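Local coordinates for histidine triad (HIT) protein (Sinorhizobium meliloti, PDB 3NRD) that probably binds nucleotides and may act as a nucleotide hydrolase or transferase, as other histidine triad (HIT) proteins do, at residues A[20-26]-A[38-43]; A[67-71]-A[95-99]. The contacts are given in a common frame with arbitrary orientation. Residues are numbered along the deposited sequence.

Interaction 1 of 2, residues A[20-26]-A[38-43]. With SO4 (sulfate ion), chain I.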
loop_
_atom_site.group_PDB
_atom_site.type_symbol
_atom_site.label_atom_id
_atom_site.label_comp_id
_atom_site.label_asym_id
_atom_site.label_seq_id
_atom_site.Cartn_x
_atom_site.Cartn_y
_atom_site.Cartn_z
ATOM N N THR A 20 14.083 -2.440 -15.013
ATOM C CA THR A 20 14.530 -1.761 -13.811
ATOM C C THR A 20 14.333 -0.292 -14.042
ATOM O O THR A 20 14.486 0.171 -15.166
ATOM C CB THR A 20 16.011 -2.082 -13.563
ATOM O OG1 THR A 20 16.148 -3.511 -13.479
ATOM C CG2 THR A 20 16.514 -1.460 -12.275
ATOM N N LEU A 21 13.975 0.416 -12.983
ATOM C CA LEU A 21 13.900 1.870 -12.949
ATOM C C LEU A 21 15.238 2.329 -12.375
ATOM O O LEU A 21 16.249 1.727 -12.728
ATOM C CB LEU A 21 12.668 2.312 -12.162
ATOM C CG LEU A 21 11.311 1.882 -12.734
ATOM C CD1 LEU A 21 10.191 2.359 -11.808
ATOM C CD2 LEU A 21 11.078 2.378 -14.163
ATOM N N GLY A 22 15.306 3.375 -11.563
ATOM C CA GLY A 22 16.563 3.757 -10.930
ATOM C C GLY A 22 16.855 2.968 -9.671
ATOM O O GLY A 22 17.922 2.383 -9.482
ATOM N N LEU A 23 15.908 3.014 -8.772
ATOM C CA LEU A 23 16.019 2.318 -7.517
ATOM C C LEU A 23 15.402 0.918 -7.592
ATOM O O LEU A 23 15.978 -0.015 -7.026
ATOM C CB LEU A 23 15.332 3.117 -6.429
ATOM C CG LEU A 23 15.257 2.485 -5.032
ATOM C CD1 LEU A 23 16.628 2.168 -4.499
ATOM C CD2 LEU A 23 14.476 3.444 -4.110
ATOM N N CYS A 24 14.231 0.803 -8.231
ATOM C CA CYS A 24 13.415 -0.404 -8.166
ATOM C C CYS A 24 13.532 -1.281 -9.406
ATOM O O CYS A 24 13.441 -0.778 -10.521
ATOM C CB CYS A 24 11.960 -0.058 -7.983
ATOM S SG CYS A 24 11.571 0.580 -6.358
ATOM N N GLN A 25 13.747 -2.585 -9.201
ATOM C CA GLN A 25 13.435 -3.587 -10.205
ATOM C C GLN A 25 11.916 -3.683 -10.323
ATOM O O GLN A 25 11.217 -3.560 -9.315
ATOM C CB GLN A 25 13.973 -4.949 -9.817
ATOM C CG GLN A 25 15.489 -5.063 -9.893
ATOM C CD GLN A 25 16.022 -6.388 -9.379
ATOM O OE1 GLN A 25 15.301 -7.372 -9.338
ATOM N NE2 GLN A 25 17.302 -6.401 -8.952
HETATM N N MSE A 26 11.428 -3.901 -11.546
HETATM C CA MSE A 26 10.007 -4.084 -11.825
HETATM C C MSE A 26 9.767 -5.512 -12.242
HETATM O O MSE A 26 10.486 -6.045 -13.109
HETATM C CB MSE A 26 9.534 -3.211 -12.976
HETATM C CG MSE A 26 9.600 -1.769 -12.732
HETATM SE SE MSE A 26 8.804 -0.732 -14.219
HETATM C CE MSE A 26 7.090 -1.534 -14.044
ATOM N N ILE A 38 5.146 -5.553 -9.292
ATOM C CA ILE A 38 5.831 -5.239 -8.057
ATOM C C ILE A 38 7.089 -4.451 -8.333
ATOM O O ILE A 38 7.744 -4.663 -9.360
ATOM C CB ILE A 38 6.128 -6.492 -7.172
ATOM C CG1 ILE A 38 7.081 -7.463 -7.818
ATOM C CG2 ILE A 38 4.823 -7.210 -6.884
ATOM C CD1 ILE A 38 7.537 -8.595 -6.864
ATOM N N LEU A 39 7.380 -3.538 -7.411
ATOM C CA LEU A 39 8.575 -2.703 -7.450
ATOM C C LEU A 39 9.446 -3.152 -6.299
ATOM O O LEU A 39 8.979 -3.200 -5.169
ATOM C CB LEU A 39 8.249 -1.225 -7.309
ATOM C CG LEU A 39 8.005 -0.532 -8.648
ATOM C CD1 LEU A 39 6.707 -1.048 -9.293
ATOM C CD2 LEU A 39 7.985 0.976 -8.461
ATOM N N VAL A 40 10.691 -3.514 -6.581
ATOM C CA VAL A 40 11.592 -4.039 -5.536
ATOM C C VAL A 40 12.779 -3.101 -5.488
ATOM O O VAL A 40 13.607 -3.147 -6.407
ATOM C CB VAL A 40 12.029 -5.457 -5.818
ATOM C CG1 VAL A 40 12.978 -5.967 -4.646
ATOM C CG2 VAL A 40 10.797 -6.344 -6.029
ATOM N N PRO A 41 12.821 -2.202 -4.481
ATOM C CA PRO A 41 13.977 -1.313 -4.328
ATOM C C PRO A 41 15.222 -2.136 -4.103
ATOM O O PRO A 41 15.227 -3.009 -3.235
ATOM C CB PRO A 41 13.677 -0.522 -3.062
ATOM C CG PRO A 41 12.287 -0.758 -2.731
ATOM C CD PRO A 41 11.778 -1.917 -3.475
ATOM N N GLN A 42 16.294 -1.817 -4.814
ATOM C CA GLN A 42 17.508 -2.647 -4.805
ATOM C C GLN A 42 18.460 -2.229 -3.685
ATOM O O GLN A 42 19.619 -1.872 -3.922
ATOM C CB GLN A 42 18.168 -2.550 -6.148
ATOM C CG GLN A 42 17.279 -2.965 -7.291
ATOM C CD GLN A 42 17.930 -2.685 -8.621
ATOM O OE1 GLN A 42 18.392 -3.601 -9.278
ATOM N NE2 GLN A 42 17.968 -1.416 -9.020
ATOM N N ARG A 43 17.951 -2.281 -2.458
ATOM C CA ARG A 43 18.718 -2.059 -1.242
ATOM C C ARG A 43 18.639 -3.329 -0.387
ATOM O O ARG A 43 17.577 -3.886 -0.205
ATOM C CB ARG A 43 18.167 -0.862 -0.468
ATOM C CG ARG A 43 18.075 0.445 -1.214
ATOM C CD ARG A 43 19.442 0.943 -1.658
ATOM N NE ARG A 43 19.429 2.307 -2.195
ATOM C CZ ARG A 43 20.364 2.842 -2.989
ATOM N NH1 ARG A 43 21.405 2.123 -3.429
ATOM N NH2 ARG A 43 20.231 4.101 -3.381
HETATM S S SO4 I . 19.851 1.366 -12.071
HETATM O O1 SO4 I . 19.106 2.428 -12.706
HETATM O O2 SO4 I . 20.594 0.705 -13.144
HETATM O O3 SO4 I . 20.758 1.922 -11.071
HETATM O O4 SO4 I . 18.934 0.436 -11.431
#
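An antiparallel beta hairpin of the HIT domain, strands 24-29 and 36-41, is held together here at the end away from its connecting loop. The short axes approach to 4.1 Å with 149° between their directions. Gln-25 and Val-40 form the hydrogen-bonded pair: Gln-25 N donates to Val-40 O (2.9 Å) and Val-40 N to Gln-25 O (2.8 Å). The flanking pairs, Cys-24 with Pro-41 and Met-26 (selenomethionine) with Leu-39, are non-hydrogen-bonded, and CA-H...O contacts such as Cys-24 CA to Val-40 O (3.3 Å) supplement the ladder. Pro-41, which has no amide hydrogen, sits at a non-hydrogen-bonded site, so no donor toward strand 24-29 is lost.

The two faces of this central HIT sheet differ. Cys-24 SG packs on Leu-39 CB (3.9 Å) and Pro-41 CD (3.8 Å) on the side facing helix 54-75, whereas Gln-25 and Val-40 lie on the other face, against Phe-5. Just past the strand, Gln-42 is the centre of an inverse gamma turn and bonds Leu-23 O of the 21-24 turn and the side chain of Gln-25 in the strand. Its N (2.9 Å) and NE2 (3.1 Å) both donate to Leu-23 O, and its OE1 accepts from Gln-25 NE2 (3.0 Å). NE2 of Gln-42 also reaches O4 of a sulfate (3.2 Å), probably from the crystallisation liquor. The turn itself is closed by Leu-21 N to Cys-24 O (2.8 Å), and Glu-63 of helix 54-75 accepts from the amides of Leu-23 and Cys-24. Leu-23 CD1 lies 3.6 Å from Arg-43 NE, which is salt-bridged to Asp-56.

Interaction 2 of 2, residues A[67-71]-A[95-99]. With SO4 (sulfate ion), chain H.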
loop_
_atom_site.group_PDB
_atom_site.type_symbol
_atom_site.label_atom_id
_atom_site.label_comp_id
_atom_site.label_asym_id
_atom_site.label_seq_id
_atom_site.Cartn_x
_atom_site.Cartn_y
_atom_site.Cartn_z
ATOM N N VAL A 67 4.812 4.524 -12.043
ATOM C CA VAL A 67 4.333 3.219 -12.493
ATOM C C VAL A 67 2.825 3.105 -12.355
ATOM O O VAL A 67 2.184 2.566 -13.239
ATOM C CB VAL A 67 5.059 2.059 -11.752
ATOM C CG1 VAL A 67 4.362 0.724 -11.942
ATOM C CG2 VAL A 67 6.501 1.992 -12.260
ATOM N N ALA A 68 2.260 3.621 -11.268
ATOM C CA ALA A 68 0.808 3.557 -11.036
ATOM C C ALA A 68 0.062 4.312 -12.155
ATOM O O ALA A 68 -0.883 3.793 -12.721
ATOM C CB ALA A 68 0.454 4.125 -9.675
ATOM N N ALA A 69 0.515 5.530 -12.451
ATOM C CA ALA A 69 -0.065 6.339 -13.552
ATOM C C ALA A 69 0.094 5.607 -14.875
ATOM O O ALA A 69 -0.857 5.494 -15.638
ATOM C CB ALA A 69 0.581 7.733 -13.602
ATOM N N GLY A 70 1.279 5.037 -15.097
ATOM C CA GLY A 70 1.553 4.276 -16.311
ATOM C C GLY A 70 0.687 3.036 -16.438
ATOM O O GLY A 70 0.139 2.771 -17.494
ATOM N N LEU A 71 0.569 2.287 -15.351
ATOM C CA LEU A 71 -0.248 1.080 -15.340
ATOM C C LEU A 71 -1.689 1.416 -15.625
ATOM O O LEU A 71 -2.329 0.696 -16.400
ATOM C CB LEU A 71 -0.111 0.333 -13.998
ATOM C CG LEU A 71 -0.902 -0.958 -13.826
ATOM C CD1 LEU A 71 -0.564 -1.976 -14.894
ATOM C CD2 LEU A 71 -0.659 -1.554 -12.398
ATOM N N HIS A 95 3.479 -3.578 -4.259
ATOM C CA HIS A 95 2.487 -4.014 -5.217
ATOM C C HIS A 95 1.822 -2.791 -5.840
ATOM O O HIS A 95 1.472 -1.861 -5.119
ATOM C CB HIS A 95 1.395 -4.863 -4.539
ATOM C CG HIS A 95 1.906 -6.044 -3.757
ATOM N ND1 HIS A 95 2.167 -7.265 -4.333
ATOM C CD2 HIS A 95 2.142 -6.201 -2.432
ATOM C CE1 HIS A 95 2.577 -8.116 -3.405
ATOM N NE2 HIS A 95 2.549 -7.503 -2.235
ATOM N N VAL A 96 1.641 -2.799 -7.164
ATOM C CA VAL A 96 0.935 -1.760 -7.906
ATOM C C VAL A 96 0.024 -2.483 -8.868
ATOM O O VAL A 96 0.489 -3.081 -9.841
ATOM C CB VAL A 96 1.880 -0.854 -8.694
ATOM C CG1 VAL A 96 1.076 0.272 -9.425
ATOM C CG2 VAL A 96 2.952 -0.283 -7.789
ATOM N N ILE A 97 -1.268 -2.455 -8.569
ATOM C CA ILE A 97 -2.230 -3.370 -9.169
ATOM C C ILE A 97 -3.348 -2.568 -9.844
ATOM O O ILE A 97 -3.889 -1.649 -9.231
ATOM C CB ILE A 97 -2.882 -4.269 -8.132
ATOM C CG1 ILE A 97 -1.842 -5.078 -7.320
ATOM C CG2 ILE A 97 -3.863 -5.211 -8.819
ATOM C CD1 ILE A 97 -2.239 -5.298 -5.895
ATOM N N ALA A 98 -3.692 -2.917 -11.076
ATOM C CA ALA A 98 -4.781 -2.260 -11.835
ATOM C C ALA A 98 -6.111 -2.956 -11.553
ATOM O O ALA A 98 -6.216 -4.162 -11.712
ATOM C CB ALA A 98 -4.495 -2.317 -13.302
ATOM N N ARG A 99 -7.133 -2.193 -11.204
ATOM C CA ARG A 99 -8.431 -2.746 -10.815
ATOM C C ARG A 99 -9.618 -2.091 -11.522
ATOM O O ARG A 99 -9.552 -0.939 -11.977
ATOM C CB ARG A 99 -8.708 -2.571 -9.330
ATOM C CG ARG A 99 -7.656 -3.056 -8.394
ATOM C CD ARG A 99 -7.482 -4.538 -8.400
ATOM N NE ARG A 99 -8.692 -5.302 -8.098
ATOM C CZ ARG A 99 -9.144 -5.653 -6.900
ATOM N NH1 ARG A 99 -8.524 -5.287 -5.783
ATOM N NH2 ARG A 99 -10.244 -6.409 -6.825
HETATM S S SO4 H . 3.495 -9.920 0.139
HETATM O O1 SO4 H . 3.428 -8.460 0.088
HETATM O O2 SO4 H . 4.015 -10.334 -1.141
HETATM O O3 SO4 H . 4.413 -10.401 1.143
HETATM O O4 SO4 H . 2.249 -10.567 0.371
#
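His-95 opens the segment 95-99 with its side chain out of reach of helix segment 67-71. NE2 of His-95 donates to O1 of a sulfate at 2.7 Å, with an N-H...O angle of 170°, and the same ion is bonded by His-93 NE2 and Gly-86 N. Two histidines spaced by one residue and gripping an oxyanion are consistent with the phosphate site of the HIT family, although the sulfate itself probably came from the crystallisation liquor. Val-96, next in order, points its CA-to-CB bond toward the helix; it and Leu-71 carry the bulk of the contact in nearly equal measure. Val-96 CG1 meets Val-67 CG1 (4.2 Å), Ala-68 CB (3.9 Å) and Leu-71 CD2 (3.9 Å). The small Ala-68 lets the helix backbone come close, with Ala-68 CA 3.7 Å from Val-96 CG1. Ile-97 then points away, and only its backbone is met, by Leu-71 CD2 at 3.8 Å from Ile-97 C. At Ala-98 the direction returns toward the helix, and Ala-98 CB lies 3.9 Å from Leu-71 CG. Arg-99 turns elsewhere, to a salt bridge with Asp-103.

No hydrogen bond crosses between the segments; 215 Å² is buried as apolar side chains pack on each other and, at Leu-71, on the strand backbone (Leu-71 CD2 to Val-96 O 3.2 Å). The short axes run 24° from parallel at 8.6 Å, so the helix lies nearly along the strand. Ile-80 of strand 79-84 and Leu-37 and Leu-39 of strand 36-41 extend the packing surface beneath helix 54-75, while Phe-50 of the second subunit packs on Ala-68.

In the fold
Interactions 1 and 2 both lie in the buried interior of one HIT domain and meet on the helix-bearing face of a single antiparallel sheet, their centres about 14 Å apart. Interaction 1 works within the sheet: directional backbone and glutamine hydrogen bonds, together with apolar packing on the helix-bearing face, with 551 Å² buried and a partly exposed turn at its edge. Interaction 2 joins sheet to helix by apolar packing, with no hydrogen bond between its segments. They touch where Val-67 CG2 meets Leu-21 CD1 (3.7 Å) and Val-67 CG1 meets Leu-39 CD1 (4.0 Å); on the other face Ile-38 CG2 approaches His-95 ND1 (3.7 Å), where His-95, with His-93, holds a sulfate.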